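Local coordinates for protein tRNA (guanine-N(1)-)-methyltransferase (Corynebacterium diphtheriae, PDB 7KFF) that methylates N1 of a guanine in tRNA, as a TrmD-type enzyme of the SPOUT clan that uses S-adenosylmethionine and leaves S-adenosylhomocysteine, at residues Asp52-Ala57 and Lys62-Ser67; Thr80-Ala85 and Val163-Arg168; Ile172-Ile177 and Val186-Ile191. One frame throughout, in Å; residues are numbered along the deposited sequence.

Interaction 1 (Asp52-Ala57 and Lys62-Ser67); sequences DLRLWA and KSVDDS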
loop_
_atom_site.group_PDB
_atom_site.type_symbol
_atom_site.label_atom_id
_atom_site.label_comp_id
_atom_site.label_asym_id
_atom_site.label_seq_id
_atom_site.Cartn_x
_atom_site.Cartn_y
_atom_site.Cartn_z
ATOM N N ASP A 52 9.369 4.002 19.976
ATOM C CA ASP A 52 8.224 4.817 20.365
ATOM C C ASP A 52 8.624 6.282 20.334
ATOM O O ASP A 52 9.455 6.712 21.133
ATOM C CB ASP A 52 7.797 4.404 21.775
ATOM C CG ASP A 52 6.477 5.017 22.219
ATOM O OD1 ASP A 52 6.024 5.995 21.607
ATOM O OD2 ASP A 52 5.908 4.496 23.211
ATOM N N LEU A 53 8.003 7.045 19.443
ATOM C CA LEU A 53 8.285 8.477 19.342
ATOM C C LEU A 53 8.132 9.192 20.675
ATOM O O LEU A 53 8.819 10.190 20.929
ATOM C CB LEU A 53 7.337 9.085 18.304
ATOM C CG LEU A 53 7.472 10.591 18.034
ATOM C CD1 LEU A 53 8.803 10.921 17.388
ATOM C CD2 LEU A 53 6.285 11.078 17.216
ATOM N N ARG A 54 7.233 8.710 21.536
ATOM C CA ARG A 54 7.011 9.379 22.816
ATOM C C ARG A 54 8.224 9.337 23.730
ATOM O O ARG A 54 8.292 10.130 24.679
ATOM C CB ARG A 54 5.805 8.768 23.521
ATOM C CG ARG A 54 4.523 9.059 22.787
ATOM C CD ARG A 54 3.278 8.718 23.605
ATOM N NE ARG A 54 2.167 8.567 22.675
ATOM C CZ ARG A 54 1.409 9.551 22.208
ATOM N NH1 ARG A 54 1.603 10.801 22.598
ATOM N NH2 ARG A 54 0.465 9.279 21.328
ATOM N N LEU A 55 9.187 8.457 23.467
ATOM C CA LEU A 55 10.411 8.478 24.254
ATOM C C LEU A 55 11.068 9.841 24.190
ATOM O O LEU A 55 11.789 10.220 25.111
ATOM C CB LEU A 55 11.393 7.440 23.718
ATOM C CG LEU A 55 11.051 5.978 23.976
ATOM C CD1 LEU A 55 12.045 5.074 23.246
ATOM C CD2 LEU A 55 11.052 5.689 25.463
ATOM N N TRP A 56 10.832 10.588 23.111
ATOM C CA TRP A 56 11.448 11.886 22.901
ATOM C C TRP A 56 10.528 13.054 23.266
ATOM O O TRP A 56 10.881 14.211 23.022
ATOM C CB TRP A 56 11.931 11.999 21.453
ATOM C CG TRP A 56 13.122 11.132 21.167
ATOM C CD1 TRP A 56 14.432 11.472 21.347
ATOM C CD2 TRP A 56 13.125 9.781 20.674
ATOM N NE1 TRP A 56 15.247 10.424 21.003
ATOM C CE2 TRP A 56 14.470 9.377 20.575
ATOM C CE3 TRP A 56 12.127 8.888 20.292
ATOM C CZ2 TRP A 56 14.837 8.122 20.099
ATOM C CZ3 TRP A 56 12.487 7.649 19.829
ATOM C CH2 TRP A 56 13.831 7.272 19.727
ATOM N N ALA A 57 9.367 12.788 23.852
ATOM C CA ALA A 57 8.476 13.856 24.289
ATOM C C ALA A 57 8.880 14.297 25.690
ATOM O O ALA A 57 9.088 13.463 26.578
ATOM C CB ALA A 57 7.022 13.395 24.274
ATOM N N LYS A 62 3.707 13.609 27.549
ATOM C CA LYS A 62 4.266 12.891 26.399
ATOM C C LYS A 62 3.580 13.305 25.097
ATOM O O LYS A 62 3.211 12.474 24.260
ATOM C CB LYS A 62 4.210 11.377 26.600
ATOM C CG LYS A 62 4.700 10.906 27.967
ATOM C CD LYS A 62 6.159 11.264 28.215
ATOM C CE LYS A 62 7.114 10.195 27.691
ATOM N NZ LYS A 62 8.544 10.622 27.771
ATOM N N SER A 63 3.431 14.615 24.922
ATOM C CA SER A 63 2.737 15.158 23.766
ATOM C C SER A 63 3.626 15.109 22.532
ATOM O O SER A 63 4.800 15.484 22.579
ATOM C CB SER A 63 2.336 16.606 24.034
ATOM O OG SER A 63 1.624 17.136 22.939
ATOM N N VAL A 64 3.059 14.656 21.418
ATOM C CA VAL A 64 3.784 14.591 20.155
ATOM C C VAL A 64 3.150 15.446 19.064
ATOM O O VAL A 64 3.655 15.461 17.933
ATOM C CB VAL A 64 3.965 13.144 19.663
ATOM C CG1 VAL A 64 4.683 12.310 20.694
ATOM C CG2 VAL A 64 2.623 12.548 19.283
ATOM N N ASP A 65 2.047 16.136 19.357
ATOM C CA ASP A 65 1.299 16.847 18.329
ATOM C C ASP A 65 0.697 18.115 18.910
ATOM O O ASP A 65 0.560 18.260 20.128
ATOM C CB ASP A 65 0.193 15.979 17.712
ATOM C CG ASP A 65 -0.781 15.451 18.741
ATOM O OD1 ASP A 65 -0.452 14.451 19.410
ATOM O OD2 ASP A 65 -1.864 16.035 18.885
ATOM N N ASP A 66 0.342 19.040 18.021
ATOM C CA ASP A 66 -0.148 20.358 18.410
ATOM C C ASP A 66 -0.950 20.938 17.249
ATOM O O ASP A 66 -0.900 20.440 16.122
ATOM C CB ASP A 66 1.051 21.233 18.823
ATOM C CG ASP A 66 0.683 22.443 19.665
ATOM O OD1 ASP A 66 -0.499 22.639 20.026
ATOM O OD2 ASP A 66 1.635 23.188 19.977
ATOM N N SER A 67 -1.697 22.000 17.540
ATOM C CA SER A 67 -2.570 22.590 16.540
ATOM C C SER A 67 -1.776 23.198 15.387
ATOM O O SER A 67 -0.671 23.704 15.579
ATOM C CB SER A 67 -3.398 23.700 17.179
ATOM O OG SER A 67 -4.278 23.162 18.135
HETATM O O HOH W 1 -1.137 11.381 20.029
HETATM O O HOH W 2 0.362 13.594 21.665
#
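Arg54 and Lys62 reach across to each other's segment, each giving its charged end to backbone carbonyls of the other side. Arg54 NH1 donates to Lys62 O at 2.9 Å through a somewhat bent N-H (144°); the oxygen lies in the guanidinium plane, and the nitrogen approaches nearly along the line of the carbonyl bond. Lys62 NZ gives a bond of 3.1 Å to Ala57 O, in the plane of that carbonyl. Arg54 O, inside the 3-10 segment 53-56, already accepts from Ala57 N, and the lysine is a second, weak donor; Ala57 O lies just beyond the end of that segment. The lysine chain is bent at chi2 (-61°) and chi3 (-88°), which brings NZ back to the carbonyls of Arg54 and Ala57.

Water extends the polar network. One molecule accepts from Arg54 NH2 and donates to Asp65 OD1; a second accepts from Arg54 NH1 and Val64 N and donates to the same oxygen. Arg54 NH1 and Asp65 OD1 are 5.3 Å apart, and the two residues meet through solvent.

Van der Waals contacts complete the interface. Leu53 CD2 touches Val64 CB at 4.0 Å, and Val64 CG1 rests against Arg54 CG at 3.9 Å, the valine crossing the arginine chain at about a right angle. Ala57 is small enough for its CB to approach Ser63 O to 3.5 Å. Leu53 also packs on Trp82 of helix 79-90, and Val64 on Met77.

At the start of the turn, Asp52 OD1 accepts from Arg54 N, an Asx turn. The chemistry implies a loop between strands 46-52 and 65-66 pinned at both sides by side-chain-to-backbone bonds, in which the two cations are probably stabilised by carbonyl dipoles and, for Arg54, by the water-linked carboxylate.

Interaction 2 (Thr80-Ala85 and Val163-Arg168); sequences TVWGPA and VFACGR. With SAH (S-adenosyl-L-homocysteine), chain C.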
loop_
_atom_site.group_PDB
_atom_site.type_symbol
_atom_site.label_atom_id
_atom_site.label_comp_id
_atom_site.label_asym_id
_atom_site.label_seq_id
_atom_site.Cartn_x
_atom_site.Cartn_y
_atom_site.Cartn_z
ATOM N N THR A 80 9.895 19.574 17.831
ATOM C CA THR A 80 10.743 19.448 19.014
ATOM C C THR A 80 10.795 18.020 19.558
ATOM O O THR A 80 11.651 17.718 20.400
ATOM C CB THR A 80 10.293 20.410 20.114
ATOM O OG1 THR A 80 8.914 20.144 20.410
ATOM C CG2 THR A 80 10.475 21.883 19.680
ATOM N N VAL A 81 9.916 17.144 19.085
ATOM C CA VAL A 81 9.974 15.708 19.369
ATOM C C VAL A 81 10.633 14.947 18.225
ATOM O O VAL A 81 11.554 14.158 18.444
ATOM C CB VAL A 81 8.557 15.181 19.678
ATOM C CG1 VAL A 81 8.597 13.682 19.968
ATOM C CG2 VAL A 81 7.951 15.950 20.853
ATOM N N TRP A 82 10.207 15.226 16.986
ATOM C CA TRP A 82 10.734 14.507 15.833
ATOM C C TRP A 82 12.221 14.754 15.586
ATOM O O TRP A 82 12.937 13.836 15.168
ATOM C CB TRP A 82 9.940 14.854 14.573
ATOM C CG TRP A 82 8.812 13.932 14.383
ATOM C CD1 TRP A 82 7.474 14.189 14.562
ATOM C CD2 TRP A 82 8.909 12.565 13.980
ATOM N NE1 TRP A 82 6.738 13.056 14.278
ATOM C CE2 TRP A 82 7.596 12.042 13.936
ATOM C CE3 TRP A 82 9.979 11.730 13.658
ATOM C CZ2 TRP A 82 7.340 10.725 13.595
ATOM C CZ3 TRP A 82 9.715 10.426 13.312
ATOM C CH2 TRP A 82 8.407 9.932 13.308
ATOM N N GLY A 83 12.690 15.983 15.730
ATOM C CA GLY A 83 14.069 16.288 15.431
ATOM C C GLY A 83 15.035 15.478 16.279
ATOM O O GLY A 83 15.917 14.776 15.764
ATOM N N PRO A 84 14.880 15.541 17.604
ATOM C CA PRO A 84 15.742 14.708 18.469
ATOM C C PRO A 84 15.627 13.219 18.183
ATOM O O PRO A 84 16.636 12.510 18.228
ATOM C CB PRO A 84 15.286 15.092 19.882
ATOM C CG PRO A 84 14.801 16.528 19.706
ATOM C CD PRO A 84 14.109 16.529 18.384
ATOM N N ALA A 85 14.417 12.721 17.893
ATOM C CA ALA A 85 14.241 11.307 17.587
ATOM C C ALA A 85 15.042 10.923 16.355
ATOM O O ALA A 85 15.756 9.913 16.342
ATOM C CB ALA A 85 12.754 11.017 17.382
ATOM N N VAL A 163 15.628 4.405 7.691
ATOM C CA VAL A 163 14.827 4.906 8.800
ATOM C C VAL A 163 13.494 5.359 8.229
ATOM O O VAL A 163 13.449 5.973 7.153
ATOM C CB VAL A 163 15.570 6.045 9.529
ATOM C CG1 VAL A 163 14.727 6.593 10.659
ATOM C CG2 VAL A 163 16.926 5.540 10.048
ATOM N N PHE A 164 12.421 5.052 8.939
ATOM C CA PHE A 164 11.070 5.465 8.581
ATOM C C PHE A 164 10.488 6.379 9.650
ATOM O O PHE A 164 10.501 6.029 10.829
ATOM C CB PHE A 164 10.141 4.261 8.447
ATOM C CG PHE A 164 10.502 3.306 7.353
ATOM C CD1 PHE A 164 11.401 2.289 7.594
ATOM C CD2 PHE A 164 9.868 3.357 6.126
ATOM C CE1 PHE A 164 11.691 1.352 6.611
ATOM C CE2 PHE A 164 10.147 2.424 5.145
ATOM C CZ PHE A 164 11.061 1.415 5.392
ATOM N N ALA A 165 9.953 7.525 9.237
ATOM C CA ALA A 165 9.262 8.460 10.124
ATOM C C ALA A 165 7.768 8.346 9.852
ATOM O O ALA A 165 7.300 8.778 8.801
ATOM C CB ALA A 165 9.745 9.889 9.893
ATOM N N CYS A 166 7.020 7.760 10.788
ATOM C CA CYS A 166 5.603 7.474 10.586
ATOM C C CYS A 166 4.709 8.610 11.052
ATOM O O CYS A 166 4.640 8.903 12.245
ATOM C CB CYS A 166 5.175 6.205 11.312
ATOM S SG CYS A 166 6.072 4.738 10.811
ATOM N N GLY A 167 3.973 9.215 10.115
ATOM C CA GLY A 167 3.042 10.256 10.471
ATOM C C GLY A 167 1.681 9.726 10.889
ATOM O O GLY A 167 1.283 8.609 10.541
ATOM N N ARG A 168 0.985 10.558 11.648
ATOM C CA ARG A 168 -0.408 10.397 12.022
ATOM C C ARG A 168 -1.026 11.796 11.953
ATOM O O ARG A 168 -0.308 12.798 11.832
ATOM C CB ARG A 168 -0.504 9.845 13.454
ATOM C CG ARG A 168 -0.086 8.385 13.597
ATOM C CD ARG A 168 -1.247 7.456 13.406
ATOM N NE ARG A 168 -0.868 6.093 13.056
ATOM C CZ ARG A 168 -1.737 5.099 12.918
ATOM N NH1 ARG A 168 -3.015 5.264 13.218
ATOM N NH2 ARG A 168 -1.334 3.922 12.485
HETATM N N SAH C . -4.445 15.580 5.548
HETATM C CA SAH C . -3.489 14.646 4.986
HETATM C CB SAH C . -3.732 13.315 5.662
HETATM C CG SAH C . -2.557 12.761 6.448
HETATM S SD SAH C . -2.977 11.043 6.662
HETATM C C SAH C . -3.618 14.449 3.486
HETATM O O SAH C . -4.648 13.997 2.991
HETATM O OXT SAH C . -2.675 14.715 2.742
HETATM C "C5'" SAH C . -1.895 10.705 8.046
HETATM C "C4'" SAH C . -0.604 10.005 7.674
HETATM O "O4'" SAH C . -0.860 8.730 7.087
HETATM C "C3'" SAH C . 0.325 10.717 6.679
HETATM O "O3'" SAH C . 1.016 11.754 7.276
HETATM C "C2'" SAH C . 1.192 9.546 6.216
HETATM O "O2'" SAH C . 2.166 9.221 7.177
HETATM C "C1'" SAH C . 0.175 8.427 6.167
HETATM N N9 SAH C . -0.440 8.275 4.834
HETATM C C8 SAH C . -1.743 8.541 4.478
HETATM N N7 SAH C . -1.928 8.198 3.190
HETATM C C5 SAH C . -0.741 7.732 2.711
HETATM C C6 SAH C . -0.343 7.253 1.471
HETATM N N6 SAH C . -1.157 7.178 0.397
HETATM N N1 SAH C . 0.961 6.842 1.320
HETATM C C2 SAH C . 1.835 6.890 2.380
HETATM N N3 SAH C . 1.454 7.346 3.606
HETATM C C4 SAH C . 0.188 7.759 3.748
#
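Trp82 brings its six-membered ring against Ala165 and Cys166, packing helix 79-90 onto the end of a central strand of the parallel sheet in this SPOUT methyltransferase, a family known for its knotted cofactor site. The tryptophan contributes most of the buried surface, and a large flat indole suits the task of spanning the gap: the nearest CA atoms, those of Trp82 and Ala165, are 8.4 Å apart.

Ala165 is the last residue of strand 161-165, and its methyl points toward the helix. There Ala165 CB meets Trp82 CZ3 at 3.5 Å, a closeness that a small side chain permits. Trp82 CH2 comes within 3.6 Å of Cys166 N.

Cys166 takes part through its backbone, since its side chain points away and touches Val21 and helix 200-211. The chain then runs on to the cofactor: Gly167 belongs to the S-adenosylhomocysteine pocket, its N 3.4 Å from ribose O2', so the backbone itself lies against the sugar. Ile22 and Met77 also pack on the indole. No hydrogen bond joins the two segments; at the ring's edge, near its plane, Trp82 CZ2 comes within 3.5 Å of Cys166 O.

Interaction 3 (Ile172-Ile177 and Val186-Ile191); sequences IDQRVI and VREVSI. With SAH (S-adenosyl-L-homocysteine), chain C.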
loop_
_atom_site.group_PDB
_atom_site.type_symbol
_atom_site.label_atom_id
_atom_site.label_comp_id
_atom_site.label_asym_id
_atom_site.label_seq_id
_atom_site.Cartn_x
_atom_site.Cartn_y
_atom_site.Cartn_z
ATOM N N ILE A 172 3.541 15.371 9.684
ATOM C CA ILE A 172 4.692 15.867 10.421
ATOM C C ILE A 172 5.011 17.277 9.949
ATOM O O ILE A 172 5.001 17.560 8.748
ATOM C CB ILE A 172 5.891 14.922 10.190
ATOM C CG1 ILE A 172 5.568 13.492 10.662
ATOM C CG2 ILE A 172 7.132 15.474 10.871
ATOM C CD1 ILE A 172 6.629 12.492 10.291
ATOM N N ASP A 173 5.304 18.171 10.889
ATOM C CA ASP A 173 5.730 19.529 10.537
ATOM C C ASP A 173 6.814 19.456 9.467
ATOM O O ASP A 173 7.819 18.757 9.624
ATOM C CB ASP A 173 6.283 20.215 11.793
ATOM C CG ASP A 173 6.680 21.672 11.583
ATOM O OD1 ASP A 173 7.620 21.945 10.824
ATOM O OD2 ASP A 173 6.062 22.542 12.236
ATOM N N GLN A 174 6.615 20.199 8.378
ATOM C CA GLN A 174 7.480 20.044 7.209
ATOM C C GLN A 174 8.928 20.401 7.505
ATOM O O GLN A 174 9.842 19.913 6.829
ATOM C CB GLN A 174 6.937 20.871 6.047
ATOM C CG GLN A 174 7.596 20.558 4.726
ATOM C CD GLN A 174 7.263 19.172 4.226
ATOM O OE1 GLN A 174 6.180 18.654 4.493
ATOM N NE2 GLN A 174 8.194 18.567 3.495
ATOM N N ARG A 175 9.165 21.268 8.486
ATOM C CA ARG A 175 10.544 21.630 8.796
ATOM C C ARG A 175 11.356 20.435 9.278
ATOM O O ARG A 175 12.579 20.419 9.117
ATOM C CB ARG A 175 10.583 22.724 9.844
ATOM C CG ARG A 175 10.001 24.018 9.311
ATOM C CD ARG A 175 9.828 25.038 10.442
ATOM N NE ARG A 175 8.831 24.570 11.399
ATOM C CZ ARG A 175 8.543 25.183 12.538
ATOM N NH1 ARG A 175 9.182 26.299 12.856
ATOM N NH2 ARG A 175 7.594 24.693 13.316
ATOM N N VAL A 176 10.698 19.419 9.851
ATOM C CA VAL A 176 11.404 18.213 10.256
ATOM C C VAL A 176 12.059 17.575 9.049
ATOM O O VAL A 176 13.210 17.120 9.114
ATOM C CB VAL A 176 10.431 17.224 10.925
ATOM C CG1 VAL A 176 11.114 15.891 11.128
ATOM C CG2 VAL A 176 9.899 17.804 12.229
ATOM N N ILE A 177 11.300 17.489 7.949
ATOM C CA ILE A 177 11.758 16.873 6.709
ATOM C C ILE A 177 12.916 17.663 6.129
ATOM O O ILE A 177 13.916 17.085 5.706
ATOM C CB ILE A 177 10.590 16.767 5.717
ATOM C CG1 ILE A 177 9.612 15.660 6.089
ATOM C CG2 ILE A 177 11.105 16.445 4.307
ATOM C CD1 ILE A 177 8.881 15.852 7.339
ATOM N N VAL A 186 16.681 12.172 2.137
ATOM C CA VAL A 186 15.274 12.185 2.530
ATOM C C VAL A 186 14.397 11.964 1.307
ATOM O O VAL A 186 14.575 12.630 0.282
ATOM C CB VAL A 186 14.894 13.496 3.239
ATOM C CG1 VAL A 186 13.436 13.500 3.650
ATOM C CG2 VAL A 186 15.790 13.713 4.443
ATOM N N ARG A 187 13.430 11.054 1.430
ATOM C CA ARG A 187 12.431 10.817 0.400
ATOM C C ARG A 187 11.051 10.770 1.041
ATOM O O ARG A 187 10.789 9.941 1.916
ATOM C CB ARG A 187 12.729 9.510 -0.340
ATOM C CG ARG A 187 11.585 9.001 -1.171
ATOM C CD ARG A 187 11.257 9.841 -2.457
ATOM N NE ARG A 187 10.108 9.207 -3.091
ATOM C CZ ARG A 187 10.177 8.172 -3.921
ATOM N NH1 ARG A 187 9.084 7.571 -4.344
ATOM N NH2 ARG A 187 11.354 7.756 -4.336
ATOM N N GLU A 188 10.161 11.628 0.586
ATOM C CA GLU A 188 8.734 11.535 0.873
ATOM C C GLU A 188 8.108 10.604 -0.153
ATOM O O GLU A 188 8.402 10.710 -1.345
ATOM C CB GLU A 188 8.091 12.920 0.783
ATOM C CG GLU A 188 8.478 13.844 1.958
ATOM C CD GLU A 188 8.061 15.286 1.762
ATOM O OE1 GLU A 188 8.506 15.919 0.779
ATOM O OE2 GLU A 188 7.298 15.808 2.595
ATOM N N VAL A 189 7.295 9.653 0.313
ATOM C CA VAL A 189 6.852 8.566 -0.554
ATOM C C VAL A 189 5.390 8.229 -0.284
ATOM O O VAL A 189 4.999 7.983 0.864
ATOM C CB VAL A 189 7.754 7.321 -0.403
ATOM C CG1 VAL A 189 7.949 6.916 1.049
ATOM C CG2 VAL A 189 7.226 6.152 -1.220
ATOM N N SER A 190 4.595 8.205 -1.345
ATOM C CA SER A 190 3.219 7.753 -1.273
ATOM C C SER A 190 3.117 6.324 -1.789
ATOM O O SER A 190 3.696 5.991 -2.828
ATOM C CB SER A 190 2.323 8.621 -2.148
ATOM O OG SER A 190 1.021 8.057 -2.107
ATOM N N ILE A 191 2.342 5.482 -1.101
ATOM C CA ILE A 191 2.126 4.128 -1.619
ATOM C C ILE A 191 0.972 4.041 -2.620
ATOM O O ILE A 191 0.785 2.985 -3.247
ATOM C CB ILE A 191 2.041 3.043 -0.519
ATOM C CG1 ILE A 191 0.815 3.256 0.384
ATOM C CG2 ILE A 191 3.344 2.992 0.255
ATOM C CD1 ILE A 191 0.431 2.019 1.167
HETATM N N SAH C . -4.445 15.580 5.548
HETATM C CA SAH C . -3.489 14.646 4.986
HETATM C CB SAH C . -3.732 13.315 5.662
HETATM C CG SAH C . -2.557 12.761 6.448
HETATM S SD SAH C . -2.977 11.043 6.662
HETATM C C SAH C . -3.618 14.449 3.486
HETATM O O SAH C . -4.648 13.997 2.991
HETATM O OXT SAH C . -2.675 14.715 2.742
HETATM C "C5'" SAH C . -1.895 10.705 8.046
HETATM C "C4'" SAH C . -0.604 10.005 7.674
HETATM O "O4'" SAH C . -0.860 8.730 7.087
HETATM C "C3'" SAH C . 0.325 10.717 6.679
HETATM O "O3'" SAH C . 1.016 11.754 7.276
HETATM C "C2'" SAH C . 1.192 9.546 6.216
HETATM O "O2'" SAH C . 2.166 9.221 7.177
HETATM C "C1'" SAH C . 0.175 8.427 6.167
HETATM N N9 SAH C . -0.440 8.275 4.834
HETATM C C8 SAH C . -1.743 8.541 4.478
HETATM N N7 SAH C . -1.928 8.198 3.190
HETATM C C5 SAH C . -0.741 7.732 2.711
HETATM C C6 SAH C . -0.343 7.253 1.471
HETATM N N6 SAH C . -1.157 7.178 0.397
HETATM N N1 SAH C . 0.961 6.842 1.320
HETATM C C2 SAH C . 1.835 6.890 2.380
HETATM N N3 SAH C . 1.454 7.346 3.606
HETATM C C4 SAH C . 0.188 7.759 3.748
HETATM O O HOH W 3 5.551 15.805 4.699
#
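The first turn of helix 174-180 lies beside the beginning of strand 185-190, the backbones coming nearest at Ile177 and Val186, whose CA atoms are 7.2 Å apart. Gln174 and Glu188 make the polar link, meeting from opposite directions. Gln174 NE2 donates to Glu188 OE2 at 3.0 Å in a nearly straight bond (168°); the oxygen lies in the amide plane, yet the donor stands above the carboxylate plane, the two planes being 50° apart. A bend at chi2 (68°) turns the glutamine amide to the strand. One water donates to both Gln174 OE1 and Glu188 OE2, so the amide is held through both ends and OE2 receives two bonds. Such donors probably favour the charged carboxylate.

Beside this pair Ile177 and Val186, branched aliphatic residues that fill the space between helix and strand, make the apolar part: Ile177 CG2 packs on Val186 CG1 at 3.8 Å and also reaches Glu188 CD.

At the helix start Asp173 is the N-cap, OD1 accepting from Arg175 N. Arg175 also grips Asp173 side-on in a salt bridge, NE to Asp173 OD1 and NH2 to Asp173 OD2, each at 2.9 Å; Asp173 OD1 thus accepts twice. Thr240 N of the second subunit bonds to Asp173 OD2, placing the cap at the dimer interface.

The strand then leads to the cofactor, where Ile191 N donates to adenine N1 of S-adenosylhomocysteine at 3.1 Å. A helix packed beside a strand of the parallel sheet whose end reads the adenine edge through the backbone is consistent with the cofactor site of the SPOUT fold.

In the fold
Interaction 2 is buried, while interactions 1 and 3 are partly exposed, and their chemistry follows. The buried contact is made by an aromatic ring without hydrogen bonds; the other two combine apolar packing with polar links that involve water. Interaction 1 uses charged side chains on backbone carbonyls within one loop, interaction 3 an amide-carboxylate pair between helix and strand. Trp82 joins them: it touches Leu53 of interaction 1 and Ile172 and Val176 of interaction 3, although those two contacts stay about 7 Å apart at their nearest atoms. Interactions 2 and 3 reach the same parallel sheet and both touch S-adenosylhomocysteine; all three also touch the second subunit.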